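Local coordinates for small heat shock protein hsp20 family (Sulfolobus solfataricus, PDB 4RZK), which probably binds unfolding proteins as a small heat shock chaperone of the stress response, represented here by its alpha-crystallin domain, at the interface of chains A and B. Residues are numbered along the deposited sequence; one frame, centred on the assembly and turned at random. Chains: chain A/B, Small heat shock protein hsp20 family.

The interface of chains A and B. Residues chain A 25, 27, 77-79; chain B 27-28, 54, 56, 78.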
# COMPACT_ATOMS: atom_id res chain seq x y z
N GLU A 25 2.25 -3.21 4.99
CA GLU A 25 1.81 -2.69 3.73
C GLU A 25 2.83 -3.00 2.70
O GLU A 25 3.96 -2.58 2.77
CB GLU A 25 1.72 -1.20 3.80
CG GLU A 25 0.82 -0.70 4.87
CD GLU A 25 0.51 0.73 4.62
OE1 GLU A 25 1.15 1.33 3.75
OE2 GLU A 25 -0.40 1.26 5.27
N PRO A 27 2.18 -2.74 -1.07
CA PRO A 27 1.39 -2.62 -2.29
C PRO A 27 2.22 -2.79 -3.56
O PRO A 27 3.41 -2.46 -3.58
CB PRO A 27 0.81 -1.21 -2.20
CG PRO A 27 1.79 -0.46 -1.38
CD PRO A 27 2.36 -1.43 -0.40
N ASN A 77 -6.07 -5.42 -0.58
CA ASN A 77 -5.77 -4.11 -1.11
C ASN A 77 -4.36 -3.65 -0.82
O ASN A 77 -4.14 -2.50 -0.52
CB ASN A 77 -6.76 -3.09 -0.58
CG ASN A 77 -8.10 -3.17 -1.27
OD1 ASN A 77 -8.17 -3.19 -2.48
ND2 ASN A 77 -9.16 -3.21 -0.50
N GLY A 78 -3.40 -4.55 -0.92
CA GLY A 78 -2.01 -4.23 -0.68
C GLY A 78 -1.56 -4.28 0.76
O GLY A 78 -0.44 -3.94 1.07
N VAL A 79 -2.43 -4.71 1.66
CA VAL A 79 -2.07 -4.76 3.06
C VAL A 79 -2.07 -6.16 3.62
O VAL A 79 -3.01 -6.90 3.46
CB VAL A 79 -2.98 -3.89 3.92
CG1 VAL A 79 -2.80 -4.21 5.38
CG2 VAL A 79 -2.68 -2.43 3.68
N PRO B 27 -2.58 1.79 -0.20
CA PRO B 27 -2.99 0.50 0.33
C PRO B 27 -4.05 0.71 1.39
O PRO B 27 -4.08 1.75 2.01
CB PRO B 27 -1.71 -0.05 0.94
CG PRO B 27 -0.79 1.10 1.03
CD PRO B 27 -1.14 1.97 -0.11
N GLY B 28 -4.90 -0.28 1.58
CA GLY B 28 -5.92 -0.21 2.60
C GLY B 28 -7.22 0.43 2.23
O GLY B 28 -8.03 0.70 3.09
N ARG B 54 -8.32 3.03 6.21
CA ARG B 54 -7.37 4.07 5.84
C ARG B 54 -7.97 5.37 5.38
O ARG B 54 -9.07 5.41 4.87
CB ARG B 54 -6.44 3.58 4.74
CG ARG B 54 -5.81 2.24 4.96
CD ARG B 54 -4.54 2.34 5.77
NE ARG B 54 -4.54 1.32 6.80
CZ ARG B 54 -3.50 0.55 7.08
NH1 ARG B 54 -3.59 -0.35 8.03
NH2 ARG B 54 -2.39 0.69 6.41
N TYR B 56 -6.56 8.77 3.01
CA TYR B 56 -5.49 9.39 2.23
C TYR B 56 -5.94 10.69 1.57
O TYR B 56 -7.09 10.83 1.17
CB TYR B 56 -5.02 8.44 1.11
CG TYR B 56 -4.37 7.13 1.53
CD1 TYR B 56 -3.01 7.06 1.79
CD2 TYR B 56 -5.11 5.97 1.61
CE1 TYR B 56 -2.41 5.86 2.14
CE2 TYR B 56 -4.51 4.75 1.95
CZ TYR B 56 -3.15 4.71 2.22
OH TYR B 56 -2.55 3.53 2.57
N GLY B 78 -3.48 -2.17 -4.10
CA GLY B 78 -3.24 -0.96 -3.35
C GLY B 78 -2.49 0.13 -4.06
O GLY B 78 -2.13 1.13 -3.48
O HOH W 1 -6.42 -3.27 -4.69
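B:Pro27 wedges its pyrrolidine ring between A:Glu25, A:Pro27 and A:Val79, where two alpha-crystallin domains of this small heat shock protein meet across a two-fold axis. Hsp20.1 is dimeric, and this patch is part of the symmetric contact in the model; the coordinates alone do not show whether this contact is the one used in solution. In the ring, CB serves A:Val79, while CG meets both A:Glu25 and A:Pro27. B:Pro27 CB touches the CG2 methyl of A:Val79 at 3.8 Å, the two side chains crossing nearly at right angles. That methyl lies anti to its own carbonyl carbon, with CG1 anti to the backbone N (chi1 167°), which turns CG2 towards B:Pro27 and the CA of B:Gly28. At the next corner B:Pro27 CG sits 3.8 Å from the carboxylate carbon CD of A:Glu25, and this pair too is roughly perpendicular. B:Pro27 CG also faces its symmetry mate, A:Pro27 CG, at 3.9 Å, tip to tip with the rings inclined to each other.

A:Glu25, at the end of strand 19-25, stretches out to bring its carboxylate OE2 to the NH2 of B:Arg54 in a salt bridge. As modelled, the carboxylate comes to the edge of the guanidinium, but the approach is too short and the N-H points away from OE2; the pairing of charges is plausible, its detailed geometry doubtful.

Beside the prolines, the backbone N of B:Gly28 donates to the carbonyl O of A:Asn77 at 3.2 Å, a fairly straight bond (160° at H) whose donor stands tilted from the carbonyl plane. The A:Asn77 side chain reaches chain B through water 1, which lies 2.8 Å from its amide oxygen OD1 and 3.2 Å from B:Gly78 N. In the second shell, the phenol OH of B:Tyr56 is modelled close to the carbonyl O of B:Pro27, a hydrogen bond too short to be precise, and may help hold that segment.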